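Local coordinates for replication protein B (Plasmid RSF1010, PDB 3H20) that acts as a primase, a nucleotidyltransferase that makes primers on single-stranded DNA for replication of the plasmid, at residues Arg12-Met17 with Val61-Ala66. Sequence-based numbering, arbitrary orientation.
Sequences RQLKAM and VYIRPA. With DPO (diphosphate), chain E.
The flat side-chain amide of Gln13 meets Ile63 through its nitrogen: NE2 lies 3.4 Å from Ile63 CG2, and the methyl lies obliquely off the amide plane, neither squarely over the face nor within the edge. The ring of Tyr62 receives diphosphate oxygens at its edge, O3 in the ring plane and O2 near it. Both belong to an alpha+beta fold in which helix 6-17 lies between two antiparallel sheets. Residues 12-17 pack on strand 59-65 of one sheet, and Gln13 and Met17 also touch strand 96-99 of the other. The segment axes approach to 10.5 Å and run nearly parallel, at 24°.

Gln13, Leu14 and Met17, one helical turn, converge on Ile63. Its CG1 is anti to the backbone N (chi1 -172°) and the chain continues extended, which brings CD1 up to the helix, 3.5 Å from one branch of Leu14, CD2. The sulphur of Met17, SD, is 4.0 Å from the same CD1. Met17 is bent at its last torsion, and its CE stands 4.0 Å from Pro65 CD, the two side chains crossing at about a right angle. Phe22 of the adjoining strand touches Leu14, Met17 and Ile63 and extends this apolar layer. The buried amide of Gln13 is satisfied elsewhere: OE1 accepts from Ala147 N and NE2 donates to Arg145 O, tying the helix to the chain beside the diphosphate-binding residue Arg145.

Strand alternation separates packing from binding: Ile63 turns to the helix, while Tyr62 extends to the diphosphate pocket completed by Arg145, Asn151 and Lys153. There Tyr62 OH donates to diphosphate O2 at 2.6 Å, with a CZ-OH-O2 angle near 117°.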
ATOM      1  N   ARG A  12     -16.127  16.764  23.443  1.00 32.72           N
ATOM      2  CA  ARG A  12     -15.253  15.825  24.169  1.00 33.91           C
ATOM      3  C   ARG A  12     -14.347  15.004  23.260  1.00 33.01           C
ATOM      4  O   ARG A  12     -13.186  14.786  23.605  1.00 32.70           O
ATOM      5  CB  ARG A  12     -16.049  14.866  25.060  1.00 33.66           C
ATOM      6  CG  ARG A  12     -16.687  15.514  26.266  1.00 37.24           C
ATOM      7  CD  ARG A  12     -17.538  14.513  27.054  1.00 38.00           C
ATOM      8  NE  ARG A  12     -18.189  15.195  28.171  1.00 46.17           N
ATOM      9  CZ  ARG A  12     -18.999  14.624  29.061  1.00 49.90           C
ATOM     10  NH1 ARG A  12     -19.296  13.328  28.989  1.00 52.73           N
ATOM     11  NH2 ARG A  12     -19.515  15.358  30.037  1.00 52.30           N
ATOM     12  N   GLN A  13     -14.871  14.550  22.115  1.00 32.23           N
ATOM     13  CA  GLN A  13     -14.071  13.760  21.159  1.00 32.56           C
ATOM     14  C   GLN A  13     -12.920  14.578  20.556  1.00 32.74           C
ATOM     15  O   GLN A  13     -11.776  14.109  20.523  1.00 32.38           O
ATOM     16  CB  GLN A  13     -14.942  13.111  20.059  1.00 32.45           C
ATOM     17  CG  GLN A  13     -14.133  12.262  19.032  1.00 32.29           C
ATOM     18  CD  GLN A  13     -14.974  11.338  18.139  1.00 33.44           C
ATOM     19  OE1 GLN A  13     -16.167  11.097  18.387  1.00 32.69           O
ATOM     20  NE2 GLN A  13     -14.327  10.775  17.105  1.00 33.04           N
ATOM     21  N   LEU A  14     -13.220  15.794  20.093  1.00 32.15           N
ATOM     22  CA  LEU A  14     -12.184  16.719  19.583  1.00 33.32           C
ATOM     23  C   LEU A  14     -11.088  17.034  20.612  1.00 33.70           C
ATOM     24  O   LEU A  14      -9.902  17.078  20.259  1.00 34.82           O
ATOM     25  CB  LEU A  14     -12.794  18.037  19.061  1.00 32.81           C
ATOM     26  CG  LEU A  14     -13.887  17.955  17.979  1.00 33.13           C
ATOM     27  CD1 LEU A  14     -14.447  19.346  17.633  1.00 33.28           C
ATOM     28  CD2 LEU A  14     -13.396  17.251  16.722  1.00 34.14           C
ATOM     29  N   LYS A  15     -11.474  17.261  21.867  1.00 33.84           N
ATOM     30  CA  LYS A  15     -10.489  17.531  22.917  1.00 35.24           C
ATOM     31  C   LYS A  15      -9.599  16.316  23.144  1.00 34.84           C
ATOM     32  O   LYS A  15      -8.377  16.462  23.265  1.00 34.64           O
ATOM     33  CB  LYS A  15     -11.152  17.961  24.238  1.00 35.17           C
ATOM     34  CG  LYS A  15     -10.143  18.226  25.393  1.00 36.81           C
ATOM     35  CD  LYS A  15     -10.866  18.468  26.716  1.00 37.95           C
ATOM     36  CE  LYS A  15      -9.968  18.200  27.924  1.00 43.06           C
ATOM     37  NZ  LYS A  15     -10.664  18.586  29.185  1.00 45.03           N
ATOM     38  N   ALA A  16     -10.211  15.124  23.184  1.00 34.34           N
ATOM     39  CA  ALA A  16      -9.476  13.883  23.450  1.00 34.61           C
ATOM     40  C   ALA A  16      -8.524  13.559  22.299  1.00 34.73           C
ATOM     41  O   ALA A  16      -7.416  13.031  22.510  1.00 34.85           O
ATOM     42  CB  ALA A  16     -10.442  12.730  23.669  1.00 34.47           C
ATOM     43  N   MET A  17      -8.965  13.857  21.083  1.00 34.39           N
ATOM     44  CA  MET A  17      -8.111  13.694  19.897  1.00 34.74           C
ATOM     45  C   MET A  17      -6.990  14.731  19.921  1.00 35.74           C
ATOM     46  O   MET A  17      -5.840  14.418  19.621  1.00 36.21           O
ATOM     47  CB  MET A  17      -8.931  13.769  18.615  1.00 34.52           C
ATOM     48  CG  MET A  17      -9.807  12.511  18.378  1.00 34.01           C
ATOM     49  SD  MET A  17     -10.843  12.648  16.905  1.00 34.84           S
ATOM     50  CE  MET A  17      -9.666  12.196  15.625  1.00 34.90           C
ATOM     51  N   VAL A  61     -21.105  10.129   9.215  1.00 30.43           N
ATOM     52  CA  VAL A  61     -20.182  11.219   9.541  1.00 30.66           C
ATOM     53  C   VAL A  61     -18.877  10.649  10.115  1.00 31.25           C
ATOM     54  O   VAL A  61     -18.880   9.947  11.138  1.00 31.68           O
ATOM     55  CB  VAL A  61     -20.807  12.235  10.545  1.00 30.81           C
ATOM     56  CG1 VAL A  61     -19.893  13.464  10.740  1.00 29.27           C
ATOM     57  CG2 VAL A  61     -22.216  12.674  10.085  1.00 31.02           C
ATOM     58  N   TYR A  62     -17.768  10.981   9.458  1.00 31.51           N
ATOM     59  CA  TYR A  62     -16.456  10.419   9.762  1.00 31.62           C
ATOM     60  C   TYR A  62     -15.458  11.516  10.127  1.00 32.53           C
ATOM     61  O   TYR A  62     -15.652  12.692   9.783  1.00 32.49           O
ATOM     62  CB  TYR A  62     -15.916   9.651   8.556  1.00 31.78           C
ATOM     63  CG  TYR A  62     -16.757   8.469   8.114  1.00 31.26           C
ATOM     64  CD1 TYR A  62     -16.574   7.205   8.680  1.00 31.93           C
ATOM     65  CD2 TYR A  62     -17.720   8.613   7.127  1.00 30.10           C
ATOM     66  CE1 TYR A  62     -17.341   6.106   8.264  1.00 31.75           C
ATOM     67  CE2 TYR A  62     -18.490   7.530   6.710  1.00 31.18           C
ATOM     68  CZ  TYR A  62     -18.295   6.283   7.282  1.00 31.47           C
ATOM     69  OH  TYR A  62     -19.070   5.222   6.863  1.00 31.34           O
ATOM     70  N   ILE A  63     -14.385  11.128  10.818  1.00 32.44           N
ATOM     71  CA  ILE A  63     -13.403  12.098  11.329  1.00 32.08           C
ATOM     72  C   ILE A  63     -11.999  11.488  11.391  1.00 32.52           C
ATOM     73  O   ILE A  63     -11.830  10.285  11.665  1.00 32.17           O
ATOM     74  CB  ILE A  63     -13.823  12.719  12.722  1.00 31.84           C
ATOM     75  CG1 ILE A  63     -12.878  13.868  13.119  1.00 31.07           C
ATOM     76  CG2 ILE A  63     -13.843  11.650  13.848  1.00 31.86           C
ATOM     77  CD1 ILE A  63     -13.268  14.600  14.401  1.00 32.10           C
ATOM     78  N   ARG A  64     -11.010  12.318  11.080  1.00 32.72           N
ATOM     79  CA  ARG A  64      -9.600  11.978  11.265  1.00 33.70           C
ATOM     80  C   ARG A  64      -8.824  13.285  11.420  1.00 33.89           C
ATOM     81  O   ARG A  64      -9.327  14.350  11.031  1.00 33.26           O
ATOM     82  CB  ARG A  64      -9.058  11.167  10.075  1.00 33.10           C
ATOM     83  CG  ARG A  64      -9.041  11.925   8.739  1.00 34.08           C
ATOM     84  CD  ARG A  64      -8.594  11.055   7.565  1.00 34.89           C
ATOM     85  NE  ARG A  64      -8.630  11.821   6.319  1.00 37.42           N
ATOM     86  CZ  ARG A  64      -8.662  11.308   5.092  1.00 40.58           C
ATOM     87  NH1 ARG A  64      -8.640   9.994   4.894  1.00 40.75           N
ATOM     88  NH2 ARG A  64      -8.710  12.125   4.040  1.00 41.70           N
ATOM     89  N   PRO A  65      -7.603  13.216  11.985  1.00 34.10           N
ATOM     90  CA  PRO A  65      -6.740  14.400  11.963  1.00 34.73           C
ATOM     91  C   PRO A  65      -6.470  14.851  10.530  1.00 35.20           C
ATOM     92  O   PRO A  65      -6.403  14.015   9.611  1.00 34.50           O
ATOM     93  CB  PRO A  65      -5.452  13.915  12.651  1.00 34.97           C
ATOM     94  CG  PRO A  65      -5.906  12.751  13.525  1.00 34.22           C
ATOM     95  CD  PRO A  65      -6.969  12.080  12.689  1.00 34.61           C
ATOM     96  N   ALA A  66      -6.358  16.162  10.331  1.00 35.78           N
ATOM     97  CA  ALA A  66      -6.078  16.702   9.005  1.00 36.63           C
ATOM     98  C   ALA A  66      -4.708  16.240   8.514  1.00 37.32           C
ATOM     99  O   ALA A  66      -3.832  15.927   9.317  1.00 37.01           O
ATOM    100  CB  ALA A  66      -6.154  18.226   9.019  1.00 36.85           C
TER
HETATM  101  P1  DPO E 327     -17.818   2.092   8.456  1.00 63.30           P
HETATM  102  O1  DPO E 327     -17.231   0.648   8.049  1.00 63.68           O
HETATM  103  O2  DPO E 327     -18.096   2.864   7.190  1.00 62.45           O
HETATM  104  O3  DPO E 327     -16.902   2.691   9.502  1.00 63.43           O
HETATM  105  O4  DPO E 327     -19.236   1.712   9.138  1.00 63.39           O
HETATM  106  P2  DPO E 327     -19.371   0.629  10.332  1.00 63.00           P
HETATM  107  O5  DPO E 327     -19.024  -0.695   9.692  1.00 63.68           O
HETATM  108  O6  DPO E 327     -18.392   1.117  11.382  1.00 63.09           O
HETATM  109  O7  DPO E 327     -20.817   0.722  10.743  1.00 63.18           O